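Local coordinates for kinesin-like protein KIF19 (Mus musculus, PDB 5GSZ) that walks toward microtubule plus ends as a kinesin-8 motor and depolymerizes microtubules at ciliary tips, so regulating the length of motile cilia, at residues S149-Y154 with A182-V187; V223-V228 with R245-D250. All coordinates share one frame; numbering follows the deposited sequence.

Contact 1 of 2, residues S149-Y154 with A182-V187; sequences SYLEIY and AGITEV
With OG anti to its own carbonyl carbon (chi1 -63°), Ser149 turns its hydroxyl to the passing loop, while Ile184 sets CG1 anti to the backbone N (chi1 -174°) and stretches on (chi2 170°) to bring CD1 to the strand. The serine hydroxyl donates to the backbone carbonyl of Thr185, OG to O 2.8 Å, approaching in the carbonyl plane. Beside this bond the CD1 methyl of Ile184 rests against CB of Ser149 at 3.6 Å. The same methyl reaches CB of Leu151 at 3.7 Å, the two side chains crossing at about a right angle. One methyl thus bridges two residues on the same face of the strand, and the aliphatic CG of Glu186 flanks the hydroxyl. An alanine in place of Ser149 would probably loosen the loop, since it removes the one hydrogen bond between the two segments. Tyr150 heads elsewhere, its OH bonded to Asn203 at the end of helix 192-203. The loop, leading from strand 179-181 toward that helix, is also tied through Thr185 OG1 to Asp160 of edge strand 157-160, whose Ile158 packs on Leu151; strand 220-232 borders strand 142-154 on its other side.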
ATOM      1  N   SER A 149      -2.598 -13.754  -5.965  1.00 48.89           N
ATOM      2  CA  SER A 149      -2.469 -14.339  -4.644  1.00 48.12           C
ATOM      3  C   SER A 149      -2.709 -13.261  -3.610  1.00 47.65           C
ATOM      4  O   SER A 149      -2.627 -12.069  -3.905  1.00 48.11           O
ATOM      5  CB  SER A 149      -1.100 -14.960  -4.432  1.00 46.11           C
ATOM      6  OG  SER A 149      -0.911 -16.013  -5.338  1.00 55.90           O
ATOM      7  N   TYR A 150      -2.976 -13.691  -2.382  1.00 49.31           N
ATOM      8  CA  TYR A 150      -3.292 -12.752  -1.307  1.00 50.52           C
ATOM      9  C   TYR A 150      -2.726 -13.321  -0.014  1.00 49.57           C
ATOM     10  O   TYR A 150      -3.239 -14.316   0.499  1.00 51.49           O
ATOM     11  CB  TYR A 150      -4.796 -12.536  -1.224  1.00 42.86           C
ATOM     12  CG  TYR A 150      -5.243 -11.399  -0.361  1.00 39.47           C
ATOM     13  CD1 TYR A 150      -4.611 -10.168  -0.414  1.00 44.36           C
ATOM     14  CD2 TYR A 150      -6.351 -11.538   0.478  1.00 43.43           C
ATOM     15  CE1 TYR A 150      -5.055  -9.092   0.392  1.00 46.15           C
ATOM     16  CE2 TYR A 150      -6.809 -10.482   1.262  1.00 42.49           C
ATOM     17  CZ  TYR A 150      -6.162  -9.270   1.216  1.00 43.46           C
ATOM     18  OH  TYR A 150      -6.613  -8.248   1.996  1.00 44.30           O
ATOM     19  N   LEU A 151      -1.678 -12.696   0.510  1.00 49.95           N
ATOM     20  CA  LEU A 151      -0.925 -13.259   1.621  1.00 50.19           C
ATOM     21  C   LEU A 151      -0.806 -12.238   2.753  1.00 48.16           C
ATOM     22  O   LEU A 151      -1.030 -11.037   2.563  1.00 45.91           O
ATOM     23  CB  LEU A 151       0.459 -13.719   1.144  1.00 42.56           C
ATOM     24  CG  LEU A 151       1.332 -12.596   0.593  1.00 43.51           C
ATOM     25  CD1 LEU A 151       2.543 -12.349   1.471  1.00 43.79           C
ATOM     26  CD2 LEU A 151       1.715 -12.873  -0.830  1.00 52.32           C
ATOM     27  N   GLU A 152      -0.481 -12.738   3.947  1.00 43.63           N
ATOM     28  CA  GLU A 152      -0.109 -11.887   5.064  1.00 42.89           C
ATOM     29  C   GLU A 152       1.381 -12.002   5.332  1.00 44.80           C
ATOM     30  O   GLU A 152       1.975 -13.060   5.132  1.00 46.51           O
ATOM     31  CB  GLU A 152      -0.859 -12.260   6.335  1.00 47.72           C
ATOM     32  CG  GLU A 152      -0.727 -11.249   7.467  1.00 48.59           C
ATOM     33  CD  GLU A 152      -1.449 -11.704   8.715  1.00 55.03           C
ATOM     34  OE1 GLU A 152      -1.232 -12.870   9.123  1.00 57.12           O
ATOM     35  OE2 GLU A 152      -2.274 -10.918   9.247  1.00 50.93           O
ATOM     36  N   ILE A 153       1.978 -10.890   5.755  1.00 45.61           N
ATOM     37  CA  ILE A 153       3.239 -10.882   6.492  1.00 50.02           C
ATOM     38  C   ILE A 153       2.941 -10.303   7.869  1.00 49.08           C
ATOM     39  O   ILE A 153       2.521  -9.144   7.991  1.00 49.39           O
ATOM     40  CB  ILE A 153       4.339 -10.070   5.790  1.00 49.86           C
ATOM     41  CG1 ILE A 153       4.342 -10.351   4.292  1.00 45.08           C
ATOM     42  CG2 ILE A 153       5.703 -10.432   6.370  1.00 49.60           C
ATOM     43  CD1 ILE A 153       5.261  -9.424   3.532  1.00 45.76           C
ATOM     44  N   TYR A 154       3.130 -11.118   8.895  1.00 52.68           N
ATOM     45  CA  TYR A 154       2.898 -10.728  10.279  1.00 51.19           C
ATOM     46  C   TYR A 154       4.137 -11.132  11.057  1.00 54.21           C
ATOM     47  O   TYR A 154       4.430 -12.324  11.176  1.00 59.93           O
ATOM     48  CB  TYR A 154       1.650 -11.402  10.851  1.00 50.07           C
ATOM     49  CG  TYR A 154       1.407 -11.003  12.271  1.00 56.25           C
ATOM     50  CD1 TYR A 154       0.645  -9.881  12.579  1.00 59.07           C
ATOM     51  CD2 TYR A 154       1.979 -11.716  13.314  1.00 59.13           C
ATOM     52  CE1 TYR A 154       0.448  -9.501  13.888  1.00 61.68           C
ATOM     53  CE2 TYR A 154       1.792 -11.347  14.618  1.00 56.76           C
ATOM     54  CZ  TYR A 154       1.027 -10.241  14.906  1.00 63.60           C
ATOM     55  OH  TYR A 154       0.846  -9.882  16.223  1.00 65.19           O
ATOM     56  N   ALA A 182       6.371 -19.890  -1.877  1.00 60.72           N
ATOM     57  CA  ALA A 182       6.285 -21.307  -2.188  1.00 55.72           C
ATOM     58  C   ALA A 182       5.005 -21.943  -1.655  1.00 61.43           C
ATOM     59  O   ALA A 182       4.853 -22.116  -0.439  1.00 65.77           O
ATOM     60  CB  ALA A 182       7.505 -22.027  -1.620  1.00 61.18           C
ATOM     61  N   GLY A 183       4.084 -22.293  -2.557  1.00 59.72           N
ATOM     62  CA  GLY A 183       2.891 -23.051  -2.219  1.00 56.08           C
ATOM     63  C   GLY A 183       1.589 -22.271  -2.188  1.00 61.02           C
ATOM     64  O   GLY A 183       0.551 -22.849  -1.847  1.00 57.02           O
ATOM     65  N   ILE A 184       1.591 -20.998  -2.539  1.00 60.03           N
ATOM     66  CA  ILE A 184       0.425 -20.162  -2.284  1.00 61.31           C
ATOM     67  C   ILE A 184      -0.634 -20.378  -3.365  1.00 59.97           C
ATOM     68  O   ILE A 184      -0.334 -20.588  -4.544  1.00 57.49           O
ATOM     69  CB  ILE A 184       0.849 -18.680  -2.169  1.00 60.34           C
ATOM     70  CG1 ILE A 184      -0.327 -17.796  -1.751  1.00 54.03           C
ATOM     71  CG2 ILE A 184       1.470 -18.181  -3.474  1.00 58.90           C
ATOM     72  CD1 ILE A 184       0.085 -16.401  -1.390  1.00 54.53           C
ATOM     73  N   THR A 185      -1.890 -20.320  -2.938  1.00 56.20           N
ATOM     74  CA  THR A 185      -3.042 -20.392  -3.824  1.00 56.29           C
ATOM     75  C   THR A 185      -3.002 -19.325  -4.921  1.00 60.06           C
ATOM     76  O   THR A 185      -2.523 -18.207  -4.720  1.00 60.44           O
ATOM     77  CB  THR A 185      -4.298 -20.230  -2.983  1.00 55.30           C
ATOM     78  OG1 THR A 185      -4.285 -21.230  -1.963  1.00 61.03           O
ATOM     79  CG2 THR A 185      -5.556 -20.351  -3.820  1.00 56.22           C
ATOM     80  N   GLU A 186      -3.541 -19.675  -6.092  1.00 63.68           N
ATOM     81  CA  GLU A 186      -3.575 -18.776  -7.240  1.00 62.42           C
ATOM     82  C   GLU A 186      -4.940 -18.827  -7.901  1.00 61.99           C
ATOM     83  O   GLU A 186      -5.331 -19.871  -8.425  1.00 67.84           O
ATOM     84  CB  GLU A 186      -2.489 -19.146  -8.241  1.00 62.25           C
ATOM     85  CG  GLU A 186      -1.111 -18.914  -7.696  1.00 60.74           C
ATOM     86  CD  GLU A 186      -0.062 -19.426  -8.621  1.00 66.55           C
ATOM     87  OE1 GLU A 186      -0.423 -20.146  -9.574  1.00 70.94           O
ATOM     88  OE2 GLU A 186       1.122 -19.111  -8.398  1.00 75.47           O
ATOM     89  N   VAL A 187      -5.638 -17.689  -7.903  1.00 62.02           N
ATOM     90  CA  VAL A 187      -6.981 -17.523  -8.449  1.00 62.55           C
ATOM     91  C   VAL A 187      -6.891 -16.951  -9.864  1.00 67.66           C
ATOM     92  O   VAL A 187      -5.909 -16.290 -10.225  1.00 64.05           O
ATOM     93  CB  VAL A 187      -7.794 -16.605  -7.508  1.00 64.10           C
ATOM     94  CG1 VAL A 187      -9.182 -16.283  -8.070  1.00 70.73           C
ATOM     95  CG2 VAL A 187      -7.915 -17.246  -6.145  1.00 64.18           C
TER

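Contact 2 of 2, residues V223-V228 with R245-D250; sequences VLQVAV and RLFMID
Gln225 OE1 is gripped by two N-H groups of a single guanidinium: Arg245 NH2 donates to it at 2.8 Å, and NE adds a weak bond at 3.2 Å. The stronger one lands on a lone pair in the amide plane, with OE1 near the guanidinium plane, although amide and guanidinium are turned 45° apart. Gln225 starts from the crowded position, CG between backbone N and carbonyl carbon, then runs extended alongside the arginine. A second bond from NH2, to the carbonyl of Ile179, would further limit rotation of the guanidinium. Phe247 CZ stands 3.5 Å above the plane of the Arg245 guanidinium, over its centre, so the ring presents its edge to the charged group. Val223 CG1 lies in the ring plane at another edge, 3.7 Å from Phe247 CD1, and also touches Ile249 CG1. On the opposite face of the sheet, Met248 bends at chi3 (-69°) so that its CE methyl meets Leu224 CD2 at 3.6 Å, with Val226 CG2 farther off; helix 123-136 packs on Leu224 and Met248, whereas helix 302-307 packs over Phe247 and Ile249. Four backbone bonds hold the strands, paired between Leu224 and Met248 and between Val226 and Leu246; Met248 N reaches Leu224 O at 2.7 Å, nearly along the C=O axis. At 168° between their directions, the strands form the antiparallel hairpin 220-232/242-250 in the central sheet of the kinesin motor domain. Strand 242-250 ends at Asp250, bonded to Thr111 of the P-loop region and salt-bridged to Arg206; as in other kinesins, this aspartate probably opens the Asp-x-x-Gly motif of switch II.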
ATOM      1  N   VAL A 223      -0.740  -8.406   1.277  1.00 39.33           N
ATOM      2  CA  VAL A 223      -0.207  -8.238  -0.063  1.00 40.23           C
ATOM      3  C   VAL A 223      -1.098  -8.990  -1.031  1.00 43.71           C
ATOM      4  O   VAL A 223      -1.298 -10.206  -0.897  1.00 42.30           O
ATOM      5  CB  VAL A 223       1.248  -8.704  -0.187  1.00 42.80           C
ATOM      6  CG1 VAL A 223       1.770  -8.293  -1.545  1.00 44.15           C
ATOM      7  CG2 VAL A 223       2.124  -8.105   0.939  1.00 40.37           C
ATOM      8  N   LEU A 224      -1.644  -8.261  -1.990  1.00 39.33           N
ATOM      9  CA  LEU A 224      -2.312  -8.837  -3.142  1.00 42.19           C
ATOM     10  C   LEU A 224      -1.388  -8.655  -4.351  1.00 45.61           C
ATOM     11  O   LEU A 224      -1.033  -7.520  -4.713  1.00 41.23           O
ATOM     12  CB  LEU A 224      -3.675  -8.174  -3.353  1.00 40.32           C
ATOM     13  CG  LEU A 224      -4.459  -8.740  -4.530  1.00 45.05           C
ATOM     14  CD1 LEU A 224      -4.902 -10.125  -4.184  1.00 47.90           C
ATOM     15  CD2 LEU A 224      -5.648  -7.868  -4.868  1.00 46.71           C
ATOM     16  N   GLN A 225      -0.949  -9.761  -4.941  1.00 47.29           N
ATOM     17  CA  GLN A 225      -0.124  -9.687  -6.138  1.00 48.93           C
ATOM     18  C   GLN A 225      -0.837 -10.331  -7.312  1.00 45.06           C
ATOM     19  O   GLN A 225      -1.493 -11.360  -7.166  1.00 45.18           O
ATOM     20  CB  GLN A 225       1.247 -10.316  -5.942  1.00 49.01           C
ATOM     21  CG  GLN A 225       1.300 -11.550  -5.101  1.00 58.43           C
ATOM     22  CD  GLN A 225       2.537 -12.378  -5.442  1.00 72.06           C
ATOM     23  OE1 GLN A 225       3.114 -12.237  -6.542  1.00 64.76           O
ATOM     24  NE2 GLN A 225       2.978 -13.212  -4.491  1.00 66.36           N
ATOM     25  N   VAL A 226      -0.728  -9.678  -8.461  1.00 43.97           N
ATOM     26  CA  VAL A 226      -1.335 -10.115  -9.706  1.00 47.39           C
ATOM     27  C   VAL A 226      -0.229 -10.228 -10.741  1.00 44.14           C
ATOM     28  O   VAL A 226       0.463  -9.243 -11.020  1.00 41.08           O
ATOM     29  CB  VAL A 226      -2.415  -9.141 -10.197  1.00 45.34           C
ATOM     30  CG1 VAL A 226      -3.080  -9.691 -11.462  1.00 42.32           C
ATOM     31  CG2 VAL A 226      -3.414  -8.873  -9.109  1.00 40.56           C
ATOM     32  N   ALA A 227      -0.077 -11.418 -11.313  1.00 48.23           N
ATOM     33  CA  ALA A 227       0.889 -11.684 -12.373  1.00 46.10           C
ATOM     34  C   ALA A 227       0.163 -11.753 -13.711  1.00 45.23           C
ATOM     35  O   ALA A 227      -0.972 -12.235 -13.777  1.00 49.46           O
ATOM     36  CB  ALA A 227       1.624 -12.989 -12.095  1.00 39.41           C
ATOM     37  N   VAL A 228       0.805 -11.256 -14.773  1.00 43.44           N
ATOM     38  CA  VAL A 228       0.201 -11.210 -16.114  1.00 46.21           C
ATOM     39  C   VAL A 228       1.262 -11.570 -17.152  1.00 48.10           C
ATOM     40  O   VAL A 228       2.224 -10.817 -17.351  1.00 49.99           O
ATOM     41  CB  VAL A 228      -0.415  -9.840 -16.449  1.00 42.14           C
ATOM     42  CG1 VAL A 228      -0.953  -9.842 -17.851  1.00 42.62           C
ATOM     43  CG2 VAL A 228      -1.527  -9.484 -15.472  1.00 46.59           C
ATOM     44  N   ARG A 245       4.033  -7.628 -13.238  1.00 47.03           N
ATOM     45  CA  ARG A 245       3.730  -8.029 -11.877  1.00 43.43           C
ATOM     46  C   ARG A 245       3.251  -6.800 -11.120  1.00 45.12           C
ATOM     47  O   ARG A 245       4.008  -5.841 -10.950  1.00 45.64           O
ATOM     48  CB  ARG A 245       4.950  -8.665 -11.229  1.00 46.85           C
ATOM     49  CG  ARG A 245       4.588  -9.710 -10.219  1.00 56.66           C
ATOM     50  CD  ARG A 245       5.816 -10.398  -9.672  1.00 61.25           C
ATOM     51  NE  ARG A 245       5.436 -11.329  -8.617  1.00 68.70           N
ATOM     52  CZ  ARG A 245       6.299 -11.869  -7.760  1.00 74.22           C
ATOM     53  NH1 ARG A 245       7.587 -11.553  -7.845  1.00 67.85           N
ATOM     54  NH2 ARG A 245       5.873 -12.706  -6.807  1.00 70.62           N
ATOM     55  N   LEU A 246       1.981  -6.812 -10.709  1.00 42.60           N
ATOM     56  CA  LEU A 246       1.397  -5.743  -9.914  1.00 41.15           C
ATOM     57  C   LEU A 246       1.311  -6.196  -8.462  1.00 39.60           C
ATOM     58  O   LEU A 246       0.908  -7.327  -8.182  1.00 38.96           O
ATOM     59  CB  LEU A 246       0.011  -5.345 -10.441  1.00 40.19           C
ATOM     60  CG  LEU A 246      -0.775  -4.398  -9.513  1.00 43.22           C
ATOM     61  CD1 LEU A 246      -0.072  -3.046  -9.325  1.00 40.24           C
ATOM     62  CD2 LEU A 246      -2.207  -4.204  -9.956  1.00 40.30           C
ATOM     63  N   PHE A 247       1.714  -5.320  -7.546  1.00 39.23           N
ATOM     64  CA  PHE A 247       1.625  -5.565  -6.113  1.00 42.13           C
ATOM     65  C   PHE A 247       0.742  -4.510  -5.481  1.00 42.39           C
ATOM     66  O   PHE A 247       0.960  -3.313  -5.699  1.00 42.46           O
ATOM     67  CB  PHE A 247       2.991  -5.522  -5.440  1.00 42.88           C
ATOM     68  CG  PHE A 247       3.783  -6.773  -5.597  1.00 46.66           C
ATOM     69  CD1 PHE A 247       3.581  -7.841  -4.750  1.00 46.75           C
ATOM     70  CD2 PHE A 247       4.752  -6.877  -6.576  1.00 49.29           C
ATOM     71  CE1 PHE A 247       4.329  -8.990  -4.891  1.00 53.67           C
ATOM     72  CE2 PHE A 247       5.495  -8.023  -6.706  1.00 49.18           C
ATOM     73  CZ  PHE A 247       5.282  -9.073  -5.867  1.00 49.19           C
ATOM     74  N   MET A 248      -0.236  -4.951  -4.689  1.00 41.25           N
ATOM     75  CA  MET A 248      -1.181  -4.044  -4.037  1.00 44.63           C
ATOM     76  C   MET A 248      -1.165  -4.334  -2.543  1.00 42.84           C
ATOM     77  O   MET A 248      -1.599  -5.407  -2.103  1.00 42.31           O
ATOM     78  CB  MET A 248      -2.582  -4.179  -4.633  1.00 40.12           C
ATOM     79  CG  MET A 248      -2.655  -3.577  -6.026  1.00 44.27           C
ATOM     80  SD  MET A 248      -4.284  -3.602  -6.822  1.00 48.41           S
ATOM     81  CE  MET A 248      -4.483  -5.352  -7.126  1.00 41.95           C
ATOM     82  N   ILE A 249      -0.655  -3.386  -1.763  1.00 38.39           N
ATOM     83  CA  ILE A 249      -0.256  -3.656  -0.392  1.00 36.97           C
ATOM     84  C   ILE A 249      -1.043  -2.784   0.571  1.00 38.66           C
ATOM     85  O   ILE A 249      -1.117  -1.561   0.402  1.00 36.73           O
ATOM     86  CB  ILE A 249       1.253  -3.467  -0.209  1.00 37.67           C
ATOM     87  CG1 ILE A 249       1.980  -4.442  -1.140  1.00 39.68           C
ATOM     88  CG2 ILE A 249       1.628  -3.694   1.260  1.00 35.78           C
ATOM     89  CD1 ILE A 249       3.416  -4.076  -1.410  1.00 41.50           C
ATOM     90  N   ASP A 250      -1.637  -3.441   1.573  1.00 40.91           N
ATOM     91  CA  ASP A 250      -2.235  -2.832   2.752  1.00 37.06           C
ATOM     92  C   ASP A 250      -1.232  -2.982   3.895  1.00 35.97           C
ATOM     93  O   ASP A 250      -1.147  -4.040   4.515  1.00 40.81           O
ATOM     94  CB  ASP A 250      -3.555  -3.520   3.071  1.00 38.47           C
ATOM     95  CG  ASP A 250      -4.329  -2.828   4.192  1.00 43.47           C
ATOM     96  OD1 ASP A 250      -4.034  -1.656   4.507  1.00 40.18           O
ATOM     97  OD2 ASP A 250      -5.244  -3.464   4.759  1.00 45.53           O
TER

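Overall arrangement
Contact 1 closes before contact 2 opens along the chain, yet their centres lie only 10 Å apart, because strands 142-154 and 220-232 are neighbours in the large mixed sheet. Backbone contacts join them directly: Leu151 N to Val223 O and Ser149 N to Gln225 O, each 2.9 Å, are probable hydrogen bonds. Across the sheet the order runs 97-103, 242-250, 220-232, 142-154, 157-160, so contact 2 lies deeper in the motor domain and contact 1 toward an edge, where a loop is fastened. Strand 242-250 leads toward the nucleotide site, with Ile249 about 8 Å from Lys110 between side chains; the continuous sheet thus connects the loop-bearing edge with the ATPase centre.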